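Local coordinates for Non-atp dependent l-selective hydantoinase (Arthrobacter aurescens, PDB 1GKR), which hydrolyses 5-substituted hydantoins, aryl derivatives more readily than alkyl ones, using two zinc ions per subunit, with a stereoselectivity that depends on the substrate, at residues 149-154 with 181-186. Numbering follows the deposited sequence.
Sequences MMAASV and VVHAEN. With ZN (zinc ion), chain E.
His183 meets residues 149-151 with both its ring and its backbone while it binds a zinc ion. The carbonyl O of Ala151 lies over one face of the imidazole, 4.1 Å from CD2, and Met149 lines up against the base of the histidine, CB to CB at 4.3 Å. The sulfur of Met149 stands obliquely off the ring, SD 5.4 Å from its centroid. CG of His183 lies anti to the backbone N (chi1 175°), beside the carbonyl carbon, and ND1 of the ring binds the zinc at 2.0 Å. At the other ring nitrogen, NE2 donates to Glu185 OE1 over 2.8 Å, a nearly straight bond (170°) in the ring plane that uses the anti lone pair of the carboxylate oxygen. Held by metal and carboxylate, the ring has its rotation fixed, and the acidic partner probably makes it a more electron-rich ligand. Glu185 is a second-shell residue, steadied in turn through OE2 by Gln212 and Gln216, while its CB packs on Ala151 CB at 3.7 Å.

Backbone pairing sets this register: Met150 N donates to His183 O at 3.1 Å, and Met149 and His183 form a single beta bridge. Beyond it, the Met150 side chain runs extended to its sulfur (chi2 175°), and SD rests on Ala184 CB, 4.0 Å away, with Val182 CG2 close by.

The buried contact belongs to the metal centre of an amidohydrolase TIM barrel. His239 shares the zinc with His183, and the carboxylated Lys147, which bridges both metals, lies two residues before Met149, in the same loop between helices 132-140 and 163-176. Strand 179-182 runs parallel to strand 234-237 and leads the chain to His183, while helix 214-231 covers Met150 and Ala184, and helix 187-199 follows directly after Asn186.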
loop_
_atom_site.group_PDB
_atom_site.type_symbol
_atom_site.label_atom_id
_atom_site.label_comp_id
_atom_site.label_asym_id
_atom_site.label_seq_id
_atom_site.Cartn_x
_atom_site.Cartn_y
_atom_site.Cartn_z
ATOM N N MET A 149 2.989 3.304 29.405
ATOM C CA MET A 149 4.256 3.398 28.706
ATOM C C MET A 149 4.692 2.048 28.192
ATOM O O MET A 149 4.498 1.024 28.860
ATOM C CB MET A 149 5.325 3.974 29.621
ATOM C CG MET A 149 4.895 5.254 30.290
ATOM S SD MET A 149 6.330 6.241 30.740
ATOM C CE MET A 149 6.586 5.690 32.393
ATOM N N MET A 150 5.270 2.047 26.996
ATOM C CA MET A 150 5.749 0.818 26.393
ATOM C C MET A 150 7.233 0.696 26.679
ATOM O O MET A 150 7.827 -0.356 26.474
ATOM C CB MET A 150 5.480 0.823 24.884
ATOM C CG MET A 150 3.991 0.786 24.547
ATOM S SD MET A 150 3.600 0.929 22.793
ATOM C CE MET A 150 4.290 -0.598 22.176
ATOM N N ALA A 151 7.812 1.791 27.160
ATOM C CA ALA A 151 9.223 1.860 27.531
ATOM C C ALA A 151 9.229 2.788 28.740
ATOM O O ALA A 151 8.739 3.920 28.665
ATOM C CB ALA A 151 10.041 2.437 26.401
ATOM N N ALA A 152 9.759 2.296 29.862
ATOM C CA ALA A 152 9.772 3.055 31.114
ATOM C C ALA A 152 10.710 4.223 31.059
ATOM O O ALA A 152 11.289 4.518 30.022
ATOM C CB ALA A 152 10.140 2.147 32.290
ATOM N N SER A 153 10.836 4.903 32.189
ATOM C CA SER A 153 11.733 6.050 32.303
ATOM C C SER A 153 12.030 6.240 33.788
ATOM O O SER A 153 13.126 6.672 34.170
ATOM C CB SER A 153 11.084 7.316 31.721
ATOM O OG SER A 153 12.004 8.403 31.691
ATOM N N VAL A 154 11.038 5.901 34.612
ATOM C CA VAL A 154 11.156 6.004 36.060
ATOM C C VAL A 154 10.693 4.690 36.670
ATOM O O VAL A 154 9.635 4.625 37.291
ATOM C CB VAL A 154 10.287 7.151 36.622
ATOM C CG1 VAL A 154 10.850 8.504 36.182
ATOM C CG2 VAL A 154 8.850 6.993 36.142
ATOM N N VAL A 181 -3.272 7.382 25.862
ATOM C CA VAL A 181 -2.138 7.928 25.141
ATOM C C VAL A 181 -0.991 7.037 25.578
ATOM O O VAL A 181 -1.000 6.532 26.698
ATOM C CB VAL A 181 -1.860 9.414 25.525
ATOM C CG1 VAL A 181 -3.108 10.226 25.350
ATOM C CG2 VAL A 181 -1.371 9.533 26.946
ATOM N N VAL A 182 -0.016 6.812 24.711
ATOM C CA VAL A 182 1.102 5.957 25.090
ATOM C C VAL A 182 2.419 6.558 24.661
ATOM O O VAL A 182 2.470 7.394 23.761
ATOM C CB VAL A 182 1.021 4.546 24.435
ATOM C CG1 VAL A 182 -0.342 3.965 24.603
ATOM C CG2 VAL A 182 1.361 4.632 22.987
ATOM N N HIS A 183 3.481 6.131 25.332
ATOM C CA HIS A 183 4.834 6.544 24.994
ATOM C C HIS A 183 5.285 5.315 24.209
ATOM O O HIS A 183 5.463 4.231 24.779
ATOM C CB HIS A 183 5.686 6.708 26.257
ATOM C CG HIS A 183 7.125 7.012 25.974
ATOM N ND1 HIS A 183 7.724 8.197 26.353
ATOM C CD2 HIS A 183 8.081 6.288 25.339
ATOM C CE1 HIS A 183 8.987 8.191 25.963
ATOM N NE2 HIS A 183 9.230 7.046 25.343
ATOM N N ALA A 184 5.452 5.454 22.902
ATOM C CA ALA A 184 5.823 4.288 22.121
ATOM C C ALA A 184 7.274 4.109 21.736
ATOM O O ALA A 184 7.764 4.744 20.808
ATOM C CB ALA A 184 4.956 4.205 20.870
ATOM N N GLU A 185 7.955 3.228 22.462
ATOM C CA GLU A 185 9.338 2.869 22.163
ATOM C C GLU A 185 9.492 1.418 22.558
ATOM O O GLU A 185 8.653 0.880 23.269
ATOM C CB GLU A 185 10.334 3.734 22.925
ATOM C CG GLU A 185 10.418 5.147 22.388
ATOM C CD GLU A 185 11.641 5.874 22.873
ATOM O OE1 GLU A 185 11.600 6.458 23.982
ATOM O OE2 GLU A 185 12.649 5.841 22.138
ATOM N N ASN A 186 10.540 0.766 22.081
ATOM C CA ASN A 186 10.738 -0.627 22.439
ATOM C C ASN A 186 11.771 -0.705 23.564
ATOM O O ASN A 186 12.973 -0.552 23.344
ATOM C CB ASN A 186 11.204 -1.433 21.233
ATOM C CG ASN A 186 11.151 -2.909 21.494
ATOM O OD1 ASN A 186 11.748 -3.396 22.452
ATOM N ND2 ASN A 186 10.423 -3.636 20.660
HETATM ZN ZN ZN E . 7.194 10.025 27.109
#